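Local structure of actin-related protein 8 (Homo sapiens, 4FO0) at residues P41-R46 / I151-R156. The protein binds ATP, hydrolyses it only slowly without polymerising, and is a proposed core component of the INO80 chromatin-remodelling complex. Numbering follows the deposited sequence.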
ATOM      1  N   PRO A  41       4.530  -7.312   8.212  1.00 28.64           N
ATOM      2  CA  PRO A  41       3.063  -7.159   8.202  1.00 30.82           C
ATOM      3  C   PRO A  41       2.697  -6.291   9.382  1.00 30.94           C
ATOM      4  O   PRO A  41       3.019  -6.619  10.516  1.00 34.85           O
ATOM      5  CB  PRO A  41       2.543  -8.583   8.420  1.00 25.14           C
ATOM      6  CG  PRO A  41       3.695  -9.475   7.947  1.00 25.57           C
ATOM      7  CD  PRO A  41       4.960  -8.718   8.253  1.00 22.08           C
ATOM      8  N   HIS A  42       2.054  -5.172   9.119  1.00 31.56           N
ATOM      9  CA  HIS A  42       1.825  -4.190  10.157  1.00 27.27           C
ATOM     10  C   HIS A  42       0.561  -4.547  10.933  1.00 35.78           C
ATOM     11  O   HIS A  42      -0.495  -3.911  10.782  1.00 35.14           O
ATOM     12  CB  HIS A  42       1.705  -2.829   9.502  1.00 32.12           C
ATOM     13  CG  HIS A  42       1.793  -1.704  10.464  1.00 35.77           C
ATOM     14  ND1 HIS A  42       0.697  -0.956  10.829  1.00 47.97           N
ATOM     15  CD2 HIS A  42       2.840  -1.213  11.160  1.00 36.31           C
ATOM     16  CE1 HIS A  42       1.071  -0.044  11.704  1.00 47.14           C
ATOM     17  NE2 HIS A  42       2.368  -0.174  11.915  1.00 32.89           N
ATOM     18  N   VAL A  43       0.677  -5.586  11.752  1.00 29.26           N
ATOM     19  CA  VAL A  43      -0.472  -6.227  12.382  1.00 30.99           C
ATOM     20  C   VAL A  43      -0.063  -6.838  13.720  1.00 34.73           C
ATOM     21  O   VAL A  43       1.110  -7.163  13.935  1.00 30.08           O
ATOM     22  CB  VAL A  43      -1.030  -7.346  11.488  1.00 37.75           C
ATOM     23  CG1 VAL A  43       0.044  -8.406  11.258  1.00 32.58           C
ATOM     24  CG2 VAL A  43      -2.313  -7.969  12.096  1.00 27.75           C
ATOM     25  N   ILE A  44      -1.028  -6.988  14.620  1.00 23.51           N
ATOM     26  CA  ILE A  44      -0.744  -7.524  15.939  1.00 27.08           C
ATOM     27  C   ILE A  44      -1.901  -8.391  16.430  1.00 36.76           C
ATOM     28  O   ILE A  44      -3.075  -8.055  16.253  1.00 36.26           O
ATOM     29  CB  ILE A  44      -0.446  -6.405  16.976  1.00 33.30           C
ATOM     30  CG1 ILE A  44      -0.235  -7.012  18.361  1.00 32.77           C
ATOM     31  CG2 ILE A  44      -1.584  -5.421  17.061  1.00 33.13           C
ATOM     32  CD1 ILE A  44       0.268  -6.036  19.386  1.00 25.33           C
ATOM     33  N   ALA A  45      -1.560  -9.524  17.024  1.00 32.09           N
ATOM     34  CA  ALA A  45      -2.559 -10.374  17.664  1.00 38.23           C
ATOM     35  C   ALA A  45      -2.456 -10.218  19.175  1.00 39.86           C
ATOM     36  O   ALA A  45      -1.374 -10.324  19.753  1.00 40.27           O
ATOM     37  CB  ALA A  45      -2.366 -11.830  17.268  1.00 33.77           C
ATOM     38  N   ARG A  46      -3.588  -9.954  19.807  1.00 37.78           N
ATOM     39  CA  ARG A  46      -3.618  -9.762  21.237  1.00 27.71           C
ATOM     40  C   ARG A  46      -4.475 -10.839  21.850  1.00 43.67           C
ATOM     41  O   ARG A  46      -5.578 -11.114  21.356  1.00 40.26           O
ATOM     42  CB  ARG A  46      -4.170  -8.388  21.574  1.00 38.89           C
ATOM     43  CG  ARG A  46      -3.164  -7.274  21.384  1.00 35.84           C
ATOM     44  CD  ARG A  46      -3.590  -6.054  22.155  1.00 37.45           C
ATOM     45  NE  ARG A  46      -2.606  -4.972  22.098  1.00 42.95           N
ATOM     46  CZ  ARG A  46      -1.491  -4.922  22.817  1.00 38.41           C
ATOM     47  NH1 ARG A  46      -1.181  -5.915  23.643  1.00 52.65           N
ATOM     48  NH2 ARG A  46      -0.680  -3.883  22.694  1.00 42.50           N
ATOM     49  N   ILE A 151      -7.342  -9.851  16.291  1.00 45.93           N
ATOM     50  CA  ILE A 151      -6.396  -9.386  15.287  1.00 32.46           C
ATOM     51  C   ILE A 151      -6.615  -7.912  14.998  1.00 38.08           C
ATOM     52  O   ILE A 151      -7.737  -7.491  14.693  1.00 38.27           O
ATOM     53  CB  ILE A 151      -6.537 -10.183  13.991  1.00 41.76           C
ATOM     54  CG1 ILE A 151      -6.383 -11.675  14.280  1.00 46.28           C
ATOM     55  CG2 ILE A 151      -5.527  -9.705  12.949  1.00 38.08           C
ATOM     56  CD1 ILE A 151      -5.038 -12.052  14.825  1.00 30.71           C
ATOM     57  N   HIS A 152      -5.536  -7.136  15.093  1.00 30.37           N
ATOM     58  CA  HIS A 152      -5.602  -5.689  14.884  1.00 25.52           C
ATOM     59  C   HIS A 152      -4.601  -5.191  13.850  1.00 33.44           C
ATOM     60  O   HIS A 152      -3.394  -5.461  13.935  1.00 42.39           O
ATOM     61  CB  HIS A 152      -5.417  -4.926  16.207  1.00 26.67           C
ATOM     62  CG  HIS A 152      -6.462  -5.242  17.234  1.00 45.39           C
ATOM     63  ND1 HIS A 152      -6.213  -6.040  18.332  1.00 45.25           N
ATOM     64  CD2 HIS A 152      -7.765  -4.884  17.316  1.00 40.94           C
ATOM     65  CE1 HIS A 152      -7.317  -6.160  19.047  1.00 37.36           C
ATOM     66  NE2 HIS A 152      -8.273  -5.469  18.453  1.00 49.39           N
ATOM     67  N   TRP A 153      -5.127  -4.472  12.866  1.00 26.20           N
ATOM     68  CA  TRP A 153      -4.321  -3.710  11.935  1.00 32.73           C
ATOM     69  C   TRP A 153      -4.454  -2.247  12.329  1.00 33.14           C
ATOM     70  O   TRP A 153      -5.482  -1.635  12.074  1.00 32.23           O
ATOM     71  CB  TRP A 153      -4.853  -3.880  10.522  1.00 27.09           C
ATOM     72  CG  TRP A 153      -4.785  -5.268   9.984  1.00 39.95           C
ATOM     73  CD1 TRP A 153      -5.747  -6.231  10.081  1.00 36.61           C
ATOM     74  CD2 TRP A 153      -3.709  -5.849   9.228  1.00 41.03           C
ATOM     75  NE1 TRP A 153      -5.334  -7.381   9.437  1.00 37.66           N
ATOM     76  CE2 TRP A 153      -4.089  -7.175   8.909  1.00 30.75           C
ATOM     77  CE3 TRP A 153      -2.462  -5.382   8.795  1.00 37.07           C
ATOM     78  CZ2 TRP A 153      -3.267  -8.034   8.174  1.00 36.65           C
ATOM     79  CZ3 TRP A 153      -1.642  -6.240   8.061  1.00 32.31           C
ATOM     80  CH2 TRP A 153      -2.048  -7.549   7.760  1.00 36.44           C
ATOM     81  N   PRO A 154      -3.418  -1.683  12.960  1.00 32.97           N
ATOM     82  CA  PRO A 154      -3.442  -0.315  13.489  1.00 25.77           C
ATOM     83  C   PRO A 154      -3.658   0.727  12.403  1.00 32.18           C
ATOM     84  O   PRO A 154      -4.012   1.863  12.696  1.00 31.27           O
ATOM     85  CB  PRO A 154      -2.049  -0.152  14.085  1.00 29.78           C
ATOM     86  CG  PRO A 154      -1.604  -1.536  14.386  1.00 49.23           C
ATOM     87  CD  PRO A 154      -2.170  -2.382  13.292  1.00 40.72           C
ATOM     88  N   ILE A 155      -3.440   0.348  11.151  1.00 29.42           N
ATOM     89  CA  ILE A 155      -3.641   1.285  10.067  1.00 25.23           C
ATOM     90  C   ILE A 155      -4.518   0.683   8.976  1.00 30.58           C
ATOM     91  O   ILE A 155      -4.322  -0.463   8.567  1.00 32.38           O
ATOM     92  CB  ILE A 155      -2.293   1.759   9.504  1.00 35.14           C
ATOM     93  CG1 ILE A 155      -1.471   2.380  10.635  1.00 24.30           C
ATOM     94  CG2 ILE A 155      -2.500   2.746   8.346  1.00 21.12           C
ATOM     95  CD1 ILE A 155      -0.152   2.906  10.189  1.00 29.91           C
ATOM     96  N   ARG A 156      -5.499   1.460   8.537  1.00 25.33           N
ATOM     97  CA  ARG A 156      -6.422   1.051   7.480  1.00 36.12           C
ATOM     98  C   ARG A 156      -6.573   2.219   6.530  1.00 34.08           C
ATOM     99  O   ARG A 156      -6.735   3.364   6.972  1.00 32.32           O
ATOM    100  CB  ARG A 156      -7.811   0.686   8.042  1.00 26.04           C
ATOM    101  CG  ARG A 156      -7.847  -0.475   9.045  1.00 38.41           C
ATOM    102  CD  ARG A 156      -7.692  -1.845   8.386  1.00 34.37           C
ATOM    103  NE  ARG A 156      -6.308  -2.081   7.980  1.00 58.31           N
ATOM    104  CZ  ARG A 156      -5.869  -3.169   7.355  1.00 56.48           C
ATOM    105  NH1 ARG A 156      -6.708  -4.150   7.044  1.00 47.99           N
ATOM    106  NH2 ARG A 156      -4.583  -3.272   7.028  1.00 44.51           N
TER
HETATM  107  O   HOH W   1      -2.027  -1.604   9.920  1.00 36.53           O
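The indole of Trp153 has Val43 over one face and Arg156 NH2 over the rim of the other. Val43 CB stands 3.6 Å from the centroid of the six-membered ring, 10° off its normal, a CH-pi contact. Val43 CG2, anti to the backbone N, reaches over the centre of the indole and also meets Ile151 CG2 at 3.8 Å. The centre of the Arg156 guanidinium plane faces Trp153 CB. Arg156 NE donates a straight bond to its neighbour Ile155 O, and the guanidinium is also bonded to the backbone of Ser24 and Ser59. A water lies in the plane of the indole at its edge and in the plane of the His42 ring. It bonds to His42 ND1 at 2.9 Å and accepts from Ile155 N. His42 CE1 touches Ile155 CD1 at 3.5 Å, and His42 NE2 is hydrogen-bonded to Trp181. Further along, strand 38-47 pairs antiparallel with strand 149-152 in the mixed sheet of the actin fold. Ile44 and His152 form a hydrogen-bonded pair, Ile44 N to His152 O and His152 N to Ile44 O, both 2.9 Å. Ala45 and Ile151 form the next, non-hydrogen-bonded pair, with Ala45 CB 3.6 Å from Ile151 CD1. An alanine in place of Trp153 would probably open a gap beneath Val43, with its CH-pi contact lost, and leave Arg156 NH2 without the ring rim it lies on. The ATP-binding residues Ser24 and Thr25 lie beside Ile155 and Trp153, respectively, and Ile155 itself approaches the bound ATP to about 5 Å from its side chain.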